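NADPH-dependent aldehyde reductase YqhD (Escherichia coli, PDB 4QGS) reduces a broad range of short-chain aldehydes to alcohols with NADPH, using one zinc ion per subunit. Local coordinates at residues A31-R34 with E35-H39; I45-G49 with G50-K54; G56-D59 with Q60-A64; K90-E94 with Q95-F99; T352-D356 with Y357-G361. One frame throughout, in Å; residues are numbered along the deposited sequence.

Contact 1: residues A31-R34 with E35-H39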
loop_
_atom_site.group_PDB
_atom_site.type_symbol
_atom_site.label_atom_id
_atom_site.label_comp_id
_atom_site.label_asym_id
_atom_site.label_seq_id
_atom_site.Cartn_x
_atom_site.Cartn_y
_atom_site.Cartn_z
ATOM N N ALA A 31 -11.830 2.093 -21.408
ATOM C CA ALA A 31 -12.321 1.571 -22.685
ATOM C C ALA A 31 -12.154 0.049 -22.783
ATOM O O ALA A 31 -12.831 -0.604 -23.579
ATOM C CB ALA A 31 -11.604 2.253 -23.842
ATOM N N GLY A 32 -11.256 -0.510 -21.973
ATOM C CA GLY A 32 -11.011 -1.940 -21.975
ATOM C C GLY A 32 -11.792 -2.722 -20.934
ATOM O O GLY A 32 -11.681 -3.941 -20.867
ATOM N N LEU A 33 -12.571 -2.021 -20.116
ATOM C CA LEU A 33 -13.274 -2.636 -18.987
ATOM C C LEU A 33 -14.367 -3.623 -19.381
ATOM O O LEU A 33 -14.405 -4.759 -18.919
ATOM C CB LEU A 33 -13.897 -1.543 -18.108
ATOM C CG LEU A 33 -14.886 -2.010 -17.032
ATOM C CD1 LEU A 33 -14.160 -2.847 -16.012
ATOM C CD2 LEU A 33 -15.537 -0.831 -16.353
ATOM N N ARG A 34 -15.272 -3.167 -20.235
ATOM C CA ARG A 34 -16.454 -3.945 -20.571
ATOM C C ARG A 34 -16.144 -5.367 -21.061
ATOM O O ARG A 34 -16.799 -6.336 -20.659
ATOM C CB ARG A 34 -17.258 -3.180 -21.627
ATOM C CG ARG A 34 -18.611 -3.783 -21.913
ATOM C CD ARG A 34 -19.354 -2.990 -22.975
ATOM N NE ARG A 34 -20.720 -3.485 -23.119
ATOM C CZ ARG A 34 -21.801 -2.866 -22.653
ATOM N NH1 ARG A 34 -23.003 -3.402 -22.836
ATOM N NH2 ARG A 34 -21.693 -1.705 -22.022
ATOM N N GLU A 35 -15.138 -5.493 -21.918
ATOM C CA GLU A 35 -14.827 -6.787 -22.516
ATOM C C GLU A 35 -14.290 -7.787 -21.492
ATOM O O GLU A 35 -14.263 -8.995 -21.746
ATOM C CB GLU A 35 -13.843 -6.610 -23.678
ATOM C CG GLU A 35 -12.470 -6.106 -23.306
ATOM C CD GLU A 35 -11.623 -5.769 -24.524
ATOM O OE1 GLU A 35 -11.398 -4.567 -24.788
ATOM O OE2 GLU A 35 -11.182 -6.706 -25.213
ATOM N N GLN A 36 -13.897 -7.297 -20.317
ATOM C CA GLN A 36 -13.365 -8.190 -19.280
ATOM C C GLN A 36 -14.456 -8.887 -18.466
ATOM O O GLN A 36 -14.190 -9.824 -17.713
ATOM C CB GLN A 36 -12.452 -7.416 -18.326
ATOM C CG GLN A 36 -11.361 -6.622 -18.995
ATOM C CD GLN A 36 -10.340 -7.480 -19.699
ATOM O OE1 GLN A 36 -10.010 -8.577 -19.247
ATOM N NE2 GLN A 36 -9.827 -6.983 -20.812
ATOM N N ILE A 37 -15.687 -8.426 -18.613
ATOM C CA ILE A 37 -16.781 -8.928 -17.797
ATOM C C ILE A 37 -17.794 -9.590 -18.715
ATOM O O ILE A 37 -18.145 -9.013 -19.744
ATOM C CB ILE A 37 -17.447 -7.791 -16.998
ATOM C CG1 ILE A 37 -16.435 -7.122 -16.067
ATOM C CG2 ILE A 37 -18.652 -8.283 -16.216
ATOM C CD1 ILE A 37 -17.015 -5.934 -15.345
ATOM N N PRO A 38 -18.242 -10.804 -18.362
ATOM C CA PRO A 38 -19.225 -11.536 -19.170
ATOM C C PRO A 38 -20.443 -10.680 -19.477
ATOM O O PRO A 38 -20.915 -9.966 -18.601
ATOM C CB PRO A 38 -19.585 -12.723 -18.280
ATOM C CG PRO A 38 -18.316 -12.994 -17.544
ATOM C CD PRO A 38 -17.730 -11.632 -17.254
ATOM N N HIS A 39 -20.929 -10.733 -20.714
ATOM C CA HIS A 39 -22.024 -9.864 -21.120
ATOM C C HIS A 39 -23.271 -10.078 -20.263
ATOM O O HIS A 39 -24.080 -9.168 -20.112
ATOM C CB HIS A 39 -22.356 -10.086 -22.600
ATOM C CG HIS A 39 -22.975 -11.417 -22.882
ATOM N ND1 HIS A 39 -22.233 -12.527 -23.225
ATOM C CD2 HIS A 39 -24.269 -11.818 -22.865
ATOM C CE1 HIS A 39 -23.043 -13.554 -23.412
ATOM N NE2 HIS A 39 -24.282 -13.152 -23.195
HETATM O O HOH W 1 -13.996 -3.216 -23.423
#
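Two overlapping i to i+3 turns, L33-Q36 and R34-I37, coil the loop that leads from strand 22-25 to strand 42-46. In the first, Q36 N donates to L33 O at 2.9 Å. The second is straighter: I37 N reaches R34 O at 3.1 Å with an N-H...O angle of 165°. G32 O is flanked by two methylenes, Q36 CG at 3.3 Å and E35 CG at 3.4 Å. E35 holds its CG between backbone N and carbonyl carbon (chi1 65°), which swings the extended chain back over G32. A water ties the turn together: it donates to A31 O at 2.9 Å and to E35 OE1 at 3.2 Å, and accepts from E35 N at 3.0 Å. In the Rossmann-like nucleotide-binding half of the enzyme this coil packs against the parallel sheet, reaching strands 22-25, 183-186 and 99-104. L33 and I37 are its buried residues, their CD1 atoms 4.3 Å apart, and both rest on F183 of strand 183-186. R34 is exposed, with an extended chain whose NH2 donates to the carbonyl oxygens of K66 and A64.

Contact 2: residues I45-G49 with G50-K54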
loop_
_atom_site.group_PDB
_atom_site.type_symbol
_atom_site.label_atom_id
_atom_site.label_comp_id
_atom_site.label_asym_id
_atom_site.label_seq_id
_atom_site.Cartn_x
_atom_site.Cartn_y
_atom_site.Cartn_z
ATOM N N ILE A 45 -20.997 -3.210 -8.317
ATOM C CA ILE A 45 -19.996 -2.156 -8.205
ATOM C C ILE A 45 -19.899 -1.696 -6.751
ATOM O O ILE A 45 -20.887 -1.267 -6.172
ATOM C CB ILE A 45 -20.355 -0.952 -9.080
ATOM C CG1 ILE A 45 -20.405 -1.355 -10.550
ATOM C CG2 ILE A 45 -19.372 0.209 -8.841
ATOM C CD1 ILE A 45 -20.691 -0.172 -11.468
ATOM N N THR A 46 -18.711 -1.800 -6.168
ATOM C CA THR A 46 -18.511 -1.378 -4.787
ATOM C C THR A 46 -17.687 -0.098 -4.734
ATOM O O THR A 46 -16.801 0.114 -5.557
ATOM C CB THR A 46 -17.809 -2.468 -3.972
ATOM O OG1 THR A 46 -16.539 -2.745 -4.566
ATOM C CG2 THR A 46 -18.636 -3.746 -3.952
ATOM N N TYR A 47 -17.980 0.769 -3.771
ATOM C CA TYR A 47 -17.159 1.961 -3.598
ATOM C C TYR A 47 -17.191 2.473 -2.163
ATOM O O TYR A 47 -17.859 1.898 -1.300
ATOM C CB TYR A 47 -17.588 3.067 -4.557
ATOM C CG TYR A 47 -19.050 3.452 -4.482
ATOM C CD1 TYR A 47 -19.485 4.442 -3.609
ATOM C CD2 TYR A 47 -19.991 2.841 -5.300
ATOM C CE1 TYR A 47 -20.824 4.801 -3.547
ATOM C CE2 TYR A 47 -21.324 3.193 -5.245
ATOM C CZ TYR A 47 -21.734 4.170 -4.369
ATOM O OH TYR A 47 -23.065 4.520 -4.313
ATOM N N GLY A 48 -16.458 3.554 -1.927
ATOM C CA GLY A 48 -16.209 4.028 -0.580
ATOM C C GLY A 48 -17.145 5.133 -0.147
ATOM O O GLY A 48 -18.361 4.942 -0.096
ATOM N N GLY A 49 -16.567 6.294 0.150
ATOM C CA GLY A 49 -17.299 7.401 0.735
ATOM C C GLY A 49 -18.112 8.263 -0.212
ATOM O O GLY A 49 -18.867 9.121 0.244
ATOM N N GLY A 50 -17.962 8.059 -1.517
ATOM C CA GLY A 50 -18.765 8.802 -2.475
ATOM C C GLY A 50 -18.051 9.845 -3.318
ATOM O O GLY A 50 -18.665 10.480 -4.172
ATOM N N SER A 51 -16.755 10.028 -3.095
ATOM C CA SER A 51 -15.981 10.943 -3.925
ATOM C C SER A 51 -15.944 10.508 -5.401
ATOM O O SER A 51 -15.817 11.350 -6.294
ATOM C CB SER A 51 -14.554 11.075 -3.390
ATOM O OG SER A 51 -13.849 9.853 -3.493
ATOM N N VAL A 52 -16.048 9.205 -5.665
ATOM C CA VAL A 52 -16.025 8.736 -7.054
ATOM C C VAL A 52 -17.297 9.149 -7.784
ATOM O O VAL A 52 -17.322 9.238 -9.012
ATOM C CB VAL A 52 -15.848 7.195 -7.161
ATOM C CG1 VAL A 52 -14.519 6.768 -6.552
ATOM C CG2 VAL A 52 -17.009 6.461 -6.500
ATOM N N LYS A 53 -18.356 9.415 -7.028
ATOM C CA LYS A 53 -19.555 9.990 -7.617
ATOM C C LYS A 53 -19.281 11.423 -8.045
ATOM O O LYS A 53 -19.606 11.821 -9.167
ATOM C CB LYS A 53 -20.726 9.938 -6.639
ATOM C CG LYS A 53 -21.263 8.542 -6.436
ATOM C CD LYS A 53 -22.641 8.563 -5.809
ATOM C CE LYS A 53 -23.293 7.195 -5.911
ATOM N NZ LYS A 53 -24.627 7.166 -5.254
ATOM N N LYS A 54 -18.660 12.185 -7.149
ATOM C CA LYS A 54 -18.399 13.603 -7.379
ATOM C C LYS A 54 -17.417 13.863 -8.517
ATOM O O LYS A 54 -17.540 14.849 -9.241
ATOM C CB LYS A 54 -17.879 14.253 -6.089
ATOM C CG LYS A 54 -17.668 15.761 -6.198
ATOM C CD LYS A 54 -17.039 16.338 -4.937
ATOM C CE LYS A 54 -17.950 17.379 -4.299
ATOM N NZ LYS A 54 -17.180 18.388 -3.517
#
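Between Y47, with its nearly extended backbone (phi -154°), and G50, which has a positive phi of 110° and takes the N-cap position, the chain turns sharply from strand 42-46 into helix 51-55. This glycine-rich strand-turn-helix connection belongs to the dinucleotide-binding fold of iron-containing alcohol dehydrogenases, and G49 and S51 bind NADP(+). Lacking a CB, G50 keeps clear of G49 O at that phi, and its own carbonyl begins the helix through a weak bond from K53 N at 3.1 Å. Across the turn the Y47 side chain does most of the touching. Its chi1 of 55° sets CG between backbone N and carbonyl carbon and brings the ring up against the start of the helix, with G50 N at the ring edge, 4.4 Å from Y47 CD1. Nearer the backbone, the buried V52 brings CG2 to 4.0 Å from Y47 CB, an apolar contact made obliquely to the ring. T149, another NADP(+)-binding residue, has its side chain about 4 Å from that of V52. K53, extended beyond CG, crosses the phenol at a slant near its hydroxyl end, where K53 CE comes to 3.1 Å from Y47 OH and K53 NZ to 3.2 Å from that same oxygen.

Contact 3: residues G56-D59 with Q60-A64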
loop_
_atom_site.group_PDB
_atom_site.type_symbol
_atom_site.label_atom_id
_atom_site.label_comp_id
_atom_site.label_asym_id
_atom_site.label_seq_id
_atom_site.Cartn_x
_atom_site.Cartn_y
_atom_site.Cartn_z
ATOM N N GLY A 56 -16.932 11.991 -11.162
ATOM C CA GLY A 56 -17.413 11.522 -12.445
ATOM C C GLY A 56 -16.854 10.159 -12.815
ATOM O O GLY A 56 -17.212 9.613 -13.855
ATOM N N VAL A 57 -15.987 9.603 -11.970
ATOM C CA VAL A 57 -15.391 8.293 -12.267
ATOM C C VAL A 57 -16.437 7.179 -12.251
ATOM O O VAL A 57 -16.440 6.308 -13.128
ATOM C CB VAL A 57 -14.256 7.936 -11.276
ATOM C CG1 VAL A 57 -13.898 6.449 -11.374
ATOM C CG2 VAL A 57 -13.030 8.783 -11.563
ATOM N N LEU A 58 -17.310 7.195 -11.252
ATOM C CA LEU A 58 -18.356 6.185 -11.167
ATOM C C LEU A 58 -19.275 6.263 -12.383
ATOM O O LEU A 58 -19.691 5.232 -12.917
ATOM C CB LEU A 58 -19.174 6.335 -9.892
ATOM C CG LEU A 58 -20.271 5.280 -9.755
ATOM C CD1 LEU A 58 -19.674 3.866 -9.720
ATOM C CD2 LEU A 58 -21.123 5.561 -8.524
ATOM N N ASP A 59 -19.588 7.480 -12.819
ATOM C CA ASP A 59 -20.395 7.655 -14.025
ATOM C C ASP A 59 -19.713 7.065 -15.264
ATOM O O ASP A 59 -20.386 6.526 -16.152
ATOM C CB ASP A 59 -20.711 9.136 -14.260
ATOM C CG ASP A 59 -21.749 9.679 -13.285
ATOM O OD1 ASP A 59 -22.556 8.893 -12.742
ATOM O OD2 ASP A 59 -21.765 10.908 -13.077
ATOM N N GLN A 60 -18.384 7.152 -15.330
ATOM C CA GLN A 60 -17.662 6.560 -16.462
ATOM C C GLN A 60 -17.740 5.047 -16.413
ATOM O O GLN A 60 -17.851 4.403 -17.453
ATOM C CB GLN A 60 -16.194 7.003 -16.507
ATOM C CG GLN A 60 -15.984 8.452 -16.934
ATOM C CD GLN A 60 -14.526 8.796 -17.201
ATOM O OE1 GLN A 60 -13.696 7.915 -17.419
ATOM N NE2 GLN A 60 -14.211 10.086 -17.184
ATOM N N VAL A 61 -17.680 4.479 -15.211
ATOM C CA VAL A 61 -17.827 3.038 -15.066
ATOM C C VAL A 61 -19.236 2.608 -15.482
ATOM O O VAL A 61 -19.405 1.656 -16.245
ATOM C CB VAL A 61 -17.531 2.580 -13.623
ATOM C CG1 VAL A 61 -17.775 1.083 -13.483
ATOM C CG2 VAL A 61 -16.091 2.926 -13.265
ATOM N N LEU A 62 -20.242 3.326 -14.998
ATOM C CA LEU A 62 -21.629 3.018 -15.338
ATOM C C LEU A 62 -21.853 3.121 -16.845
ATOM O O LEU A 62 -22.492 2.246 -17.442
ATOM C CB LEU A 62 -22.586 3.940 -14.577
ATOM C CG LEU A 62 -22.591 3.702 -13.066
ATOM C CD1 LEU A 62 -23.414 4.760 -12.355
ATOM C CD2 LEU A 62 -23.108 2.302 -12.729
ATOM N N ASP A 63 -21.301 4.158 -17.468
ATOM C CA ASP A 63 -21.408 4.300 -18.926
ATOM C C ASP A 63 -20.712 3.167 -19.677
ATOM O O ASP A 63 -21.236 2.662 -20.671
ATOM C CB ASP A 63 -20.836 5.642 -19.391
ATOM C CG ASP A 63 -20.722 5.730 -20.903
ATOM O OD1 ASP A 63 -19.648 5.398 -21.451
ATOM O OD2 ASP A 63 -21.717 6.112 -21.551
ATOM N N ALA A 64 -19.534 2.761 -19.207
ATOM C CA ALA A 64 -18.798 1.689 -19.865
ATOM C C ALA A 64 -19.588 0.386 -19.856
ATOM O O ALA A 64 -19.454 -0.434 -20.772
ATOM C CB ALA A 64 -17.441 1.481 -19.196
#
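L58 and L62, one helical turn apart on helix 57-64, meet obliquely on the side of the helix that packs against the parallel sheet of the nucleotide-binding fold. L58 carries CG trans to its backbone N (chi1 -179°), whereas L62 has CG beside its backbone N (chi1 -67°) and lays it back toward the preceding turn. As a result L62 CD1 touches L58 CG at 4.1 Å, and L62 CG lies 3.3 Å from L58 O. V61 CG2, beside its own backbone N, sits 3.4 Å from V57 O, while the V61 side chain rests on V103 and, together with L58 and L62, on I45. V57 also leans on V103, so the apolar residues line one face of an amphipathic helix, and the exposed D59, Q60 and D63 lie away from it. Q60 runs extended past the helix start, its CG 3.5 Å from G56 O, and its OE1 is hydrogen-bonded to the hydroxyl of Y190, an NADP(+)-binding residue. G56, with positive phi, is the first residue past the preceding helix and the N-cap of this one. Four i+4 bonds hold the frame: Q60 N to G56 O is 3.1 Å, V61 N to V57 O is 3.0 Å, and L62 N to L58 O is 2.9 Å. The last, from D63 N to D59 O, is also 2.9 Å, with an N-H...O angle of 160°.

Contact 4: residues K90-E94 with Q95-F99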
loop_
_atom_site.group_PDB
_atom_site.type_symbol
_atom_site.label_atom_id
_atom_site.label_comp_id
_atom_site.label_asym_id
_atom_site.label_seq_id
_atom_site.Cartn_x
_atom_site.Cartn_y
_atom_site.Cartn_z
ATOM N N LYS A 90 -24.278 -10.373 1.982
ATOM C CA LYS A 90 -25.710 -10.653 2.014
ATOM C C LYS A 90 -26.380 -10.323 0.679
ATOM O O LYS A 90 -27.051 -11.172 0.086
ATOM C CB LYS A 90 -26.384 -9.863 3.139
ATOM C CG LYS A 90 -27.770 -10.377 3.518
ATOM C CD LYS A 90 -28.792 -9.251 3.619
ATOM C CE LYS A 90 -28.975 -8.539 2.289
ATOM N NZ LYS A 90 -30.042 -7.500 2.348
ATOM N N LEU A 91 -26.201 -9.087 0.221
ATOM C CA LEU A 91 -26.782 -8.636 -1.042
ATOM C C LEU A 91 -26.310 -9.520 -2.194
ATOM O O LEU A 91 -27.103 -9.909 -3.052
ATOM C CB LEU A 91 -26.422 -7.163 -1.302
ATOM C CG LEU A 91 -26.964 -6.386 -2.512
ATOM C CD1 LEU A 91 -26.827 -4.896 -2.260
ATOM C CD2 LEU A 91 -26.253 -6.736 -3.807
ATOM N N VAL A 92 -25.019 -9.836 -2.202
ATOM C CA VAL A 92 -24.426 -10.625 -3.272
ATOM C C VAL A 92 -25.100 -11.987 -3.445
ATOM O O VAL A 92 -25.481 -12.363 -4.554
ATOM C CB VAL A 92 -22.919 -10.843 -3.031
ATOM C CG1 VAL A 92 -22.422 -12.022 -3.826
ATOM C CG2 VAL A 92 -22.138 -9.587 -3.387
ATOM N N ARG A 93 -25.251 -12.727 -2.353
ATOM C CA ARG A 93 -25.831 -14.061 -2.444
ATOM C C ARG A 93 -27.341 -13.997 -2.683
ATOM O O ARG A 93 -27.908 -14.869 -3.342
ATOM C CB ARG A 93 -25.518 -14.869 -1.183
ATOM C CG ARG A 93 -26.231 -14.397 0.062
ATOM C CD ARG A 93 -26.012 -15.373 1.194
ATOM N NE ARG A 93 -24.608 -15.424 1.585
ATOM C CZ ARG A 93 -24.062 -16.421 2.275
ATOM N NH1 ARG A 93 -24.802 -17.460 2.643
ATOM N NH2 ARG A 93 -22.774 -16.381 2.588
ATOM N N GLU A 94 -27.978 -12.955 -2.160
ATOM C CA GLU A 94 -29.414 -12.762 -2.314
ATOM C C GLU A 94 -29.781 -12.400 -3.749
ATOM O O GLU A 94 -30.759 -12.906 -4.300
ATOM C CB GLU A 94 -29.903 -11.668 -1.364
ATOM C CG GLU A 94 -31.001 -12.104 -0.411
ATOM C CD GLU A 94 -31.149 -11.162 0.770
ATOM O OE1 GLU A 94 -31.503 -9.983 0.553
ATOM O OE2 GLU A 94 -30.911 -11.601 1.916
ATOM N N GLN A 95 -28.988 -11.512 -4.342
ATOM C CA GLN A 95 -29.227 -11.035 -5.700
ATOM C C GLN A 95 -28.477 -11.865 -6.739
ATOM O O GLN A 95 -28.594 -11.620 -7.939
ATOM C CB GLN A 95 -28.824 -9.562 -5.821
ATOM C CG GLN A 95 -29.824 -8.586 -5.233
ATOM C CD GLN A 95 -31.012 -8.355 -6.147
ATOM O OE1 GLN A 95 -31.061 -8.872 -7.263
ATOM N NE2 GLN A 95 -31.974 -7.566 -5.681
ATOM N N LYS A 96 -27.711 -12.843 -6.264
ATOM C CA LYS A 96 -26.927 -13.728 -7.122
ATOM C C LYS A 96 -25.959 -12.957 -8.025
ATOM O O LYS A 96 -25.906 -13.172 -9.240
ATOM C CB LYS A 96 -27.850 -14.614 -7.965
ATOM C CG LYS A 96 -28.861 -15.407 -7.149
ATOM C CD LYS A 96 -28.926 -16.858 -7.608
ATOM C CE LYS A 96 -27.610 -17.584 -7.346
ATOM N NZ LYS A 96 -27.589 -18.228 -6.000
ATOM N N VAL A 97 -25.199 -12.054 -7.413
ATOM C CA VAL A 97 -24.113 -11.358 -8.091
ATOM C C VAL A 97 -23.053 -12.350 -8.550
ATOM O O VAL A 97 -22.711 -13.278 -7.816
ATOM C CB VAL A 97 -23.481 -10.301 -7.161
ATOM C CG1 VAL A 97 -22.138 -9.816 -7.697
ATOM C CG2 VAL A 97 -24.453 -9.148 -6.937
ATOM N N THR A 98 -22.537 -12.165 -9.765
ATOM C CA THR A 98 -21.544 -13.078 -10.322
ATOM C C THR A 98 -20.212 -12.398 -10.608
ATOM O O THR A 98 -19.264 -13.045 -11.052
ATOM C CB THR A 98 -22.037 -13.713 -11.629
ATOM O OG1 THR A 98 -22.254 -12.674 -12.592
ATOM C CG2 THR A 98 -23.335 -14.461 -11.395
ATOM N N PHE A 99 -20.149 -11.092 -10.379
ATOM C CA PHE A 99 -18.904 -10.360 -10.595
ATOM C C PHE A 99 -18.879 -9.101 -9.731
ATOM O O PHE A 99 -19.864 -8.378 -9.662
ATOM C CB PHE A 99 -18.732 -9.987 -12.075
ATOM C CG PHE A 99 -17.315 -9.655 -12.453
ATOM C CD1 PHE A 99 -16.494 -10.618 -13.006
ATOM C CD2 PHE A 99 -16.799 -8.382 -12.230
ATOM C CE1 PHE A 99 -15.186 -10.333 -13.346
ATOM C CE2 PHE A 99 -15.482 -8.085 -12.570
ATOM C CZ PHE A 99 -14.677 -9.063 -13.125
#
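From L91 to E94 the last turn of helix 82-95 meets the residues that end it, Q95, K96 and V97. One residue earlier, K90 turns its bent chain toward E94, where K90 NZ and E94 OE1 form a weak salt bridge of 3.4 Å on the surface. L91 O accepts Q95 N at 2.8 Å, a regular i+4 helical bond, and Q95 CB lies 3.3 Å from that oxygen. The L91 side chain reaches forward, so that CD2 comes 4.3 Å from V97 CG2. V92 contributes both a backbone bond and a side-chain contact. Its carbonyl oxygen receives V97 N at 2.9 Å, in the carbonyl plane and with an N-H...O angle of 152°. V92 CG1, trans to the backbone N (chi1 160°), comes to 3.9 Å from V97 CB, the two side chains crossing at about a right angle. R93 O is 3.6 Å from K96 N, while the arginine's guanidinium makes a long, weak ion pair with E123. Past E94 the chain reverses at K96, where phi is +57°. The 6-to-1 bond, the positive phi and the V92-V97 apolar contact resemble a Schellman motif, though the 5-to-2 bond is not established. The chemistry implies a divided helix end: the V97 N to V92 O bond lies among apolar side chains, L91, V92 and V97 all resting on L44, while the charged K90, R93 and E94 are exposed.

Contact 5: residues T352-D356 with Y357-G361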
loop_
_atom_site.group_PDB
_atom_site.type_symbol
_atom_site.label_atom_id
_atom_site.label_comp_id
_atom_site.label_asym_id
_atom_site.label_seq_id
_atom_site.Cartn_x
_atom_site.Cartn_y
_atom_site.Cartn_z
ATOM N N THR A 352 9.488 15.098 8.932
ATOM C CA THR A 352 10.115 13.852 9.368
ATOM C C THR A 352 10.497 13.763 10.848
ATOM O O THR A 352 11.209 12.857 11.233
ATOM C CB THR A 352 11.384 13.581 8.537
ATOM O OG1 THR A 352 12.329 14.632 8.763
ATOM C CG2 THR A 352 11.048 13.506 7.040
ATOM N N HIS A 353 10.016 14.680 11.688
ATOM C CA HIS A 353 10.244 14.576 13.127
ATOM C C HIS A 353 8.922 14.611 13.899
ATOM O O HIS A 353 7.974 15.277 13.474
ATOM C CB HIS A 353 11.164 15.711 13.621
ATOM C CG HIS A 353 12.544 15.680 13.029
ATOM N ND1 HIS A 353 12.893 16.406 11.911
ATOM C CD2 HIS A 353 13.659 15.005 13.401
ATOM C CE1 HIS A 353 14.160 16.177 11.615
ATOM N NE2 HIS A 353 14.649 15.331 12.506
ATOM N N LEU A 354 8.868 13.901 15.026
ATOM C CA LEU A 354 7.667 13.875 15.861
ATOM C C LEU A 354 7.266 15.290 16.252
ATOM O O LEU A 354 6.089 15.627 16.245
ATOM C CB LEU A 354 7.879 13.020 17.116
ATOM C CG LEU A 354 8.005 11.519 16.845
ATOM C CD1 LEU A 354 8.453 10.777 18.107
ATOM C CD2 LEU A 354 6.677 10.975 16.367
ATOM N N SER A 355 8.254 16.128 16.542
ATOM C CA SER A 355 7.952 17.492 16.982
ATOM C C SER A 355 7.218 18.322 15.913
ATOM O O SER A 355 6.466 19.239 16.248
ATOM C CB SER A 355 9.235 18.202 17.407
ATOM O OG SER A 355 10.137 18.334 16.332
ATOM N N ASP A 356 7.415 17.995 14.636
ATOM C CA ASP A 356 6.696 18.673 13.549
ATOM C C ASP A 356 5.189 18.445 13.624
ATOM O O ASP A 356 4.417 19.200 13.036
ATOM C CB ASP A 356 7.189 18.193 12.181
ATOM C CG ASP A 356 8.645 18.499 11.941
ATOM O OD1 ASP A 356 9.086 19.615 12.290
ATOM O OD2 ASP A 356 9.348 17.625 11.397
ATOM N N TYR A 357 4.785 17.392 14.326
ATOM C CA TYR A 357 3.380 17.027 14.470
ATOM C C TYR A 357 2.846 17.297 15.873
ATOM O O TYR A 357 1.750 16.862 16.228
ATOM C CB TYR A 357 3.179 15.554 14.111
ATOM C CG TYR A 357 3.612 15.225 12.695
ATOM C CD1 TYR A 357 2.707 15.267 11.640
ATOM C CD2 TYR A 357 4.929 14.875 12.416
ATOM C CE1 TYR A 357 3.101 14.961 10.337
ATOM C CE2 TYR A 357 5.338 14.579 11.126
ATOM C CZ TYR A 357 4.420 14.619 10.086
ATOM O OH TYR A 357 4.819 14.318 8.796
ATOM N N GLY A 358 3.622 18.030 16.659
ATOM C CA GLY A 358 3.223 18.386 18.012
ATOM C C GLY A 358 3.411 17.301 19.058
ATOM O O GLY A 358 2.871 17.382 20.157
ATOM N N LEU A 359 4.197 16.282 18.721
ATOM C CA LEU A 359 4.443 15.152 19.605
ATOM C C LEU A 359 5.835 15.297 20.193
ATOM O O LEU A 359 6.810 15.356 19.442
ATOM C CB LEU A 359 4.317 13.830 18.827
ATOM C CG LEU A 359 2.941 13.621 18.188
ATOM C CD1 LEU A 359 2.965 12.461 17.214
ATOM C CD2 LEU A 359 1.889 13.394 19.275
ATOM N N ASP A 360 5.934 15.347 21.520
ATOM C CA ASP A 360 7.216 15.610 22.162
ATOM C C ASP A 360 7.995 14.350 22.548
ATOM O O ASP A 360 9.085 14.458 23.102
ATOM C CB ASP A 360 7.037 16.487 23.417
ATOM C CG ASP A 360 6.196 15.825 24.508
ATOM O OD1 ASP A 360 5.749 14.676 24.346
ATOM O OD2 ASP A 360 5.991 16.465 25.567
ATOM N N GLY A 361 7.452 13.168 22.255
ATOM C CA GLY A 361 8.108 11.925 22.637
ATOM C C GLY A 361 7.673 11.333 23.973
ATOM O O GLY A 361 8.079 10.228 24.325
#
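L354 O accepts two backbone donors from opposite faces of its carbonyl plane: Y357 N at 2.9 Å and L359 N at 3.2 Å. Enclosed by the L354-L359 bond, another runs from G358 N to S355 O at 3.1 Å, with the donor high above the carbonyl plane, 72° out of it. At the start of the turn D356 OD2 accepts H353 N at 3.0 Å, as in one half of a capping box, and this helps to fix the first residues of the short 3-10 segment. Y357 CG lies anti to the carbonyl carbon (chi1 -59°), which brings the ring edge-on to the backbone, its CD2 3.2 Å from H353 O, near the ring plane. Its hydroxyl is hydrogen-bonded to P351 O, so the ring is anchored at its far end too. Outward lies the apolar packing: L354 CB is 4.0 Å from L359 CB, and the tips L354 CD2 and L359 CD1 are 4.1 Å apart. Around them, L354 and Y357 rest on I298 of helix 292-306, and L359 on H288. The 6-to-1 bond into L354 O, the 5-to-2 bond into S355 O, the positive phi of G358 (79°) and the L354-L359 apolar pair together define a Schellman motif, here ending a 3-10 turn in the helical C-terminal half.

Contacts 1 to 4 belong to the nucleotide-binding half, and contact 5 lies apart in the helical half, its centre 34 Å or more from each of theirs. Contacts 2 and 3 follow directly in the chain and are joined by V52 O and L58 N, 3.0 Å apart, and by I45 CD1 packed 3.7 Å from L62 CD2. Contact 1 meets contact 3 where L33 CD2 approaches V61 CG1 at 4.1 Å, and meets contact 4 through I37 CG1 on F99 CE2 at 3.8 Å. The NADP(+) site is reached by contact 2, which holds G49 and S51, and contact 3 lies close to it, the Q60 side chain about 3 Å from that of Y190. In contact 5 the Y357 side chain is about 11 Å from that of the zinc ligand H292.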